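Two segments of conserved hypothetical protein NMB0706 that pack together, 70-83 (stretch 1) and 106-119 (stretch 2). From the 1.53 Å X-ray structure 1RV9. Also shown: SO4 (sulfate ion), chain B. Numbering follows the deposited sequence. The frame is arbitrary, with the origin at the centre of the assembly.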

# COMPACT_ATOMS: atom_id res chain seq x y z
N GLN A 70 12.62 3.76 -13.66
CA GLN A 70 12.18 2.37 -13.71
C GLN A 70 10.77 2.26 -14.27
O GLN A 70 10.47 1.37 -15.06
CB GLN A 70 12.21 1.75 -12.31
CG GLN A 70 13.60 1.42 -11.79
CD GLN A 70 14.29 0.36 -12.62
OE1 GLN A 70 13.71 -0.69 -12.91
NE2 GLN A 70 15.54 0.62 -13.01
N VAL A 71 9.90 3.17 -13.85
CA VAL A 71 8.50 3.16 -14.29
C VAL A 71 8.29 3.63 -15.72
O VAL A 71 7.60 2.97 -16.50
CB VAL A 71 7.64 4.02 -13.35
CG1 VAL A 71 6.18 3.98 -13.80
CG2 VAL A 71 7.78 3.52 -11.92
N GLY A 72 8.88 4.77 -16.07
CA GLY A 72 8.73 5.29 -17.42
C GLY A 72 7.50 6.16 -17.57
O GLY A 72 7.12 6.53 -18.68
N LEU A 73 6.87 6.49 -16.44
CA LEU A 73 5.68 7.33 -16.41
C LEU A 73 5.71 8.19 -15.16
O LEU A 73 6.39 7.87 -14.19
CB LEU A 73 4.40 6.48 -16.34
CG LEU A 73 3.91 5.63 -17.50
CD1 LEU A 73 2.75 4.75 -17.02
CD2 LEU A 73 3.46 6.53 -18.64
N PRO A 74 4.98 9.32 -15.17
CA PRO A 74 4.98 10.14 -13.96
C PRO A 74 4.26 9.33 -12.87
O PRO A 74 3.35 8.55 -13.18
CB PRO A 74 4.20 11.39 -14.38
CG PRO A 74 3.31 10.90 -15.49
CD PRO A 74 4.22 9.98 -16.25
N VAL A 75 4.69 9.50 -11.62
CA VAL A 75 4.12 8.76 -10.50
C VAL A 75 3.27 9.69 -9.64
O VAL A 75 3.74 10.74 -9.19
CB VAL A 75 5.24 8.16 -9.64
CG1 VAL A 75 4.65 7.36 -8.48
CG2 VAL A 75 6.13 7.27 -10.50
N ALA A 76 2.01 9.31 -9.41
CA ALA A 76 1.10 10.12 -8.62
C ALA A 76 1.23 9.97 -7.10
O ALA A 76 0.36 9.39 -6.45
CB ALA A 76 -0.34 9.85 -9.04
N TYR A 77 2.32 10.50 -6.54
CA TYR A 77 2.53 10.45 -5.10
C TYR A 77 1.44 11.31 -4.46
O TYR A 77 1.13 12.40 -4.94
CB TYR A 77 3.91 11.01 -4.75
CG TYR A 77 5.05 10.14 -5.22
CD1 TYR A 77 5.33 8.92 -4.60
CD2 TYR A 77 5.83 10.52 -6.31
CE1 TYR A 77 6.35 8.10 -5.06
CE2 TYR A 77 6.86 9.70 -6.77
CZ TYR A 77 7.12 8.50 -6.14
OH TYR A 77 8.12 7.68 -6.60
N LEU A 78 0.88 10.82 -3.36
CA LEU A 78 -0.19 11.54 -2.67
C LEU A 78 0.26 12.04 -1.31
O LEU A 78 1.22 11.53 -0.73
CB LEU A 78 -1.39 10.62 -2.45
CG LEU A 78 -1.92 9.79 -3.62
CD1 LEU A 78 -2.94 8.79 -3.08
CD2 LEU A 78 -2.55 10.69 -4.67
N ASN A 79 -0.44 13.05 -0.80
CA ASN A 79 -0.15 13.51 0.55
C ASN A 79 -1.11 12.65 1.36
O ASN A 79 -2.27 13.01 1.58
CB ASN A 79 -0.48 14.98 0.74
CG ASN A 79 -0.24 15.44 2.17
OD1 ASN A 79 0.77 15.09 2.77
ND2 ASN A 79 -1.18 16.21 2.72
N GLN A 80 -0.62 11.48 1.78
CA GLN A 80 -1.42 10.54 2.53
C GLN A 80 -1.74 11.05 3.92
O GLN A 80 -0.85 11.49 4.65
CB GLN A 80 -0.69 9.19 2.59
CG GLN A 80 -0.43 8.63 1.19
CD GLN A 80 0.51 7.44 1.15
OE1 GLN A 80 0.85 6.96 0.08
NE2 GLN A 80 0.94 6.96 2.32
N ILE A 81 -3.01 10.99 4.29
CA ILE A 81 -3.45 11.46 5.60
C ILE A 81 -4.31 10.43 6.33
O ILE A 81 -5.10 10.77 7.21
CB ILE A 81 -4.25 12.78 5.46
CG1 ILE A 81 -5.41 12.60 4.48
CG2 ILE A 81 -3.33 13.89 5.01
CD1 ILE A 81 -6.36 13.78 4.43
N HIS A 82 -4.14 9.16 5.95
CA HIS A 82 -4.87 8.06 6.57
C HIS A 82 -6.38 8.22 6.46
O HIS A 82 -7.14 7.85 7.37
CB HIS A 82 -4.43 7.90 8.02
CG HIS A 82 -3.02 7.41 8.16
ND1 HIS A 82 -2.71 6.07 8.23
CD2 HIS A 82 -1.84 8.08 8.18
CE1 HIS A 82 -1.39 5.93 8.29
NE2 HIS A 82 -0.85 7.13 8.26
N SER A 83 -6.81 8.76 5.33
CA SER A 83 -8.21 8.98 5.01
C SER A 83 -8.69 7.81 4.18
O SER A 83 -7.97 6.83 3.97
CB SER A 83 -8.37 10.26 4.18
OG SER A 83 -7.90 10.04 2.85
N THR A 106 -6.11 5.05 -17.87
CA THR A 106 -5.52 5.73 -19.03
C THR A 106 -4.14 5.24 -19.44
O THR A 106 -3.77 5.32 -20.61
CB THR A 106 -5.39 7.24 -18.77
OG1 THR A 106 -4.37 7.47 -17.79
CG2 THR A 106 -6.71 7.81 -18.27
N GLY A 107 -3.37 4.74 -18.47
CA GLY A 107 -2.03 4.28 -18.76
C GLY A 107 -1.09 5.46 -18.93
O GLY A 107 0.01 5.33 -19.48
N LYS A 108 -1.52 6.62 -18.45
CA LYS A 108 -0.72 7.84 -18.58
C LYS A 108 -0.08 8.28 -17.27
O LYS A 108 0.50 9.36 -17.18
CB LYS A 108 -1.60 8.97 -19.12
CG LYS A 108 -2.15 8.68 -20.51
CD LYS A 108 -3.05 9.80 -20.99
CE LYS A 108 -3.55 9.54 -22.40
NZ LYS A 108 -2.41 9.46 -23.36
N VAL A 109 -0.18 7.43 -16.25
CA VAL A 109 0.38 7.76 -14.95
C VAL A 109 0.40 6.49 -14.11
O VAL A 109 -0.36 5.56 -14.37
CB VAL A 109 -0.52 8.82 -14.25
CG1 VAL A 109 -1.94 8.28 -14.10
CG2 VAL A 109 0.06 9.20 -12.89
N ALA A 110 1.29 6.44 -13.13
CA ALA A 110 1.37 5.28 -12.24
C ALA A 110 0.72 5.63 -10.91
O ALA A 110 0.94 6.72 -10.36
CB ALA A 110 2.83 4.88 -12.03
N CYS A 111 -0.09 4.71 -10.39
CA CYS A 111 -0.73 4.89 -9.09
C CYS A 111 0.30 4.42 -8.08
O CYS A 111 1.02 3.45 -8.33
CB CYS A 111 -1.97 4.02 -8.97
SG CYS A 111 -3.27 4.41 -10.15
N ALA A 112 0.37 5.09 -6.94
CA ALA A 112 1.35 4.72 -5.94
C ALA A 112 0.97 5.10 -4.52
O ALA A 112 0.30 6.10 -4.29
CB ALA A 112 2.70 5.35 -6.28
N VAL A 113 1.40 4.26 -3.58
CA VAL A 113 1.19 4.52 -2.17
C VAL A 113 2.53 4.24 -1.48
O VAL A 113 3.26 3.32 -1.87
CB VAL A 113 0.06 3.66 -1.55
CG1 VAL A 113 -1.28 4.09 -2.13
CG2 VAL A 113 0.30 2.19 -1.81
N MET A 114 2.85 5.05 -0.48
CA MET A 114 4.11 4.93 0.26
C MET A 114 3.85 4.36 1.64
O MET A 114 2.91 4.77 2.31
CB MET A 114 4.75 6.31 0.39
CG MET A 114 5.08 6.95 -0.94
SD MET A 114 5.54 8.68 -0.73
CE MET A 114 3.94 9.45 -0.76
N THR A 115 4.70 3.44 2.08
CA THR A 115 4.52 2.80 3.38
C THR A 115 5.83 2.39 4.05
O THR A 115 6.89 2.37 3.43
CB THR A 115 3.67 1.52 3.24
OG1 THR A 115 4.40 0.56 2.47
CG2 THR A 115 2.35 1.81 2.54
N ALA A 116 5.71 2.04 5.33
CA ALA A 116 6.82 1.56 6.15
C ALA A 116 6.17 0.85 7.34
O ALA A 116 6.44 1.17 8.49
CB ALA A 116 7.70 2.72 6.63
N ASP A 117 5.29 -0.11 7.02
CA ASP A 117 4.53 -0.94 7.96
C ASP A 117 3.06 -1.02 7.53
O ASP A 117 2.46 -2.09 7.53
CB ASP A 117 4.57 -0.41 9.40
CG ASP A 117 5.82 -0.84 10.16
OD1 ASP A 117 6.61 -1.67 9.65
OD2 ASP A 117 6.00 -0.35 11.30
N CYS A 118 2.48 0.13 7.17
CA CYS A 118 1.08 0.13 6.76
C CYS A 118 0.90 -0.72 5.51
O CYS A 118 1.83 -0.91 4.73
CB CYS A 118 0.59 1.56 6.53
SG CYS A 118 0.42 2.51 8.06
N LEU A 119 -0.31 -1.22 5.32
CA LEU A 119 -0.59 -2.10 4.20
C LEU A 119 -0.86 -1.45 2.84
O LEU A 119 -1.78 -0.64 2.71
CB LEU A 119 -1.78 -3.00 4.54
CG LEU A 119 -2.23 -3.95 3.44
CD1 LEU A 119 -1.19 -5.05 3.24
CD2 LEU A 119 -3.59 -4.55 3.81
S SO4 B . 2.83 8.16 8.19
O1 SO4 B . 2.62 9.38 8.99
O2 SO4 B . 3.89 8.40 7.19
O3 SO4 B . 3.23 7.06 9.08
O4 SO4 B . 1.58 7.81 7.49
O HOH W 1 -1.28 7.33 -6.16
O HOH W 2 1.32 8.07 -2.53

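The most distinctive feature of this contact is a side chain that does the work of a strand: the amide of Gln 80 pairs with the backbone of Met 114 through both of its polar atoms. Met 114 N donates to Gln 80 OE1 (2.8 Å) and Gln 80 NE2 donates to Met 114 O (2.9 Å), both nearly linear, so the extended side chain satisfies an edge of the strand that carries Met 114 much as a neighbouring peptide would.

True backbone pairing is brief. Ala 110 N donates to Pro 74 O (2.9 Å) and Ala 76 N to Ala 110 O (3.0 Å), the pattern of a parallel bridge in which Val 75 lies opposite Ala 110. Beyond it, water takes over: water 1 donates to Ala 76 O and accepts from Ala 112 N, while water 2 accepts from Leu 78 N and donates to Ala 112 O and Gln 80 OE1.

Apolar contacts flank these bonds. Val 75 CG1 packs on Ala 112 CB at 3.6 Å, and Val 71 CG1 reaches Ala 110 CB at 3.9 Å; Ala 76 CB meets Val 109 CG2, also at 3.9 Å. Met 114 SD approaches Tyr 77 CD1 obliquely (3.9 Å). Farther along, Cys 118 SG lies at the edge of the His 82 ring, whose NE2 donates to sulfate O4 (2.6 Å).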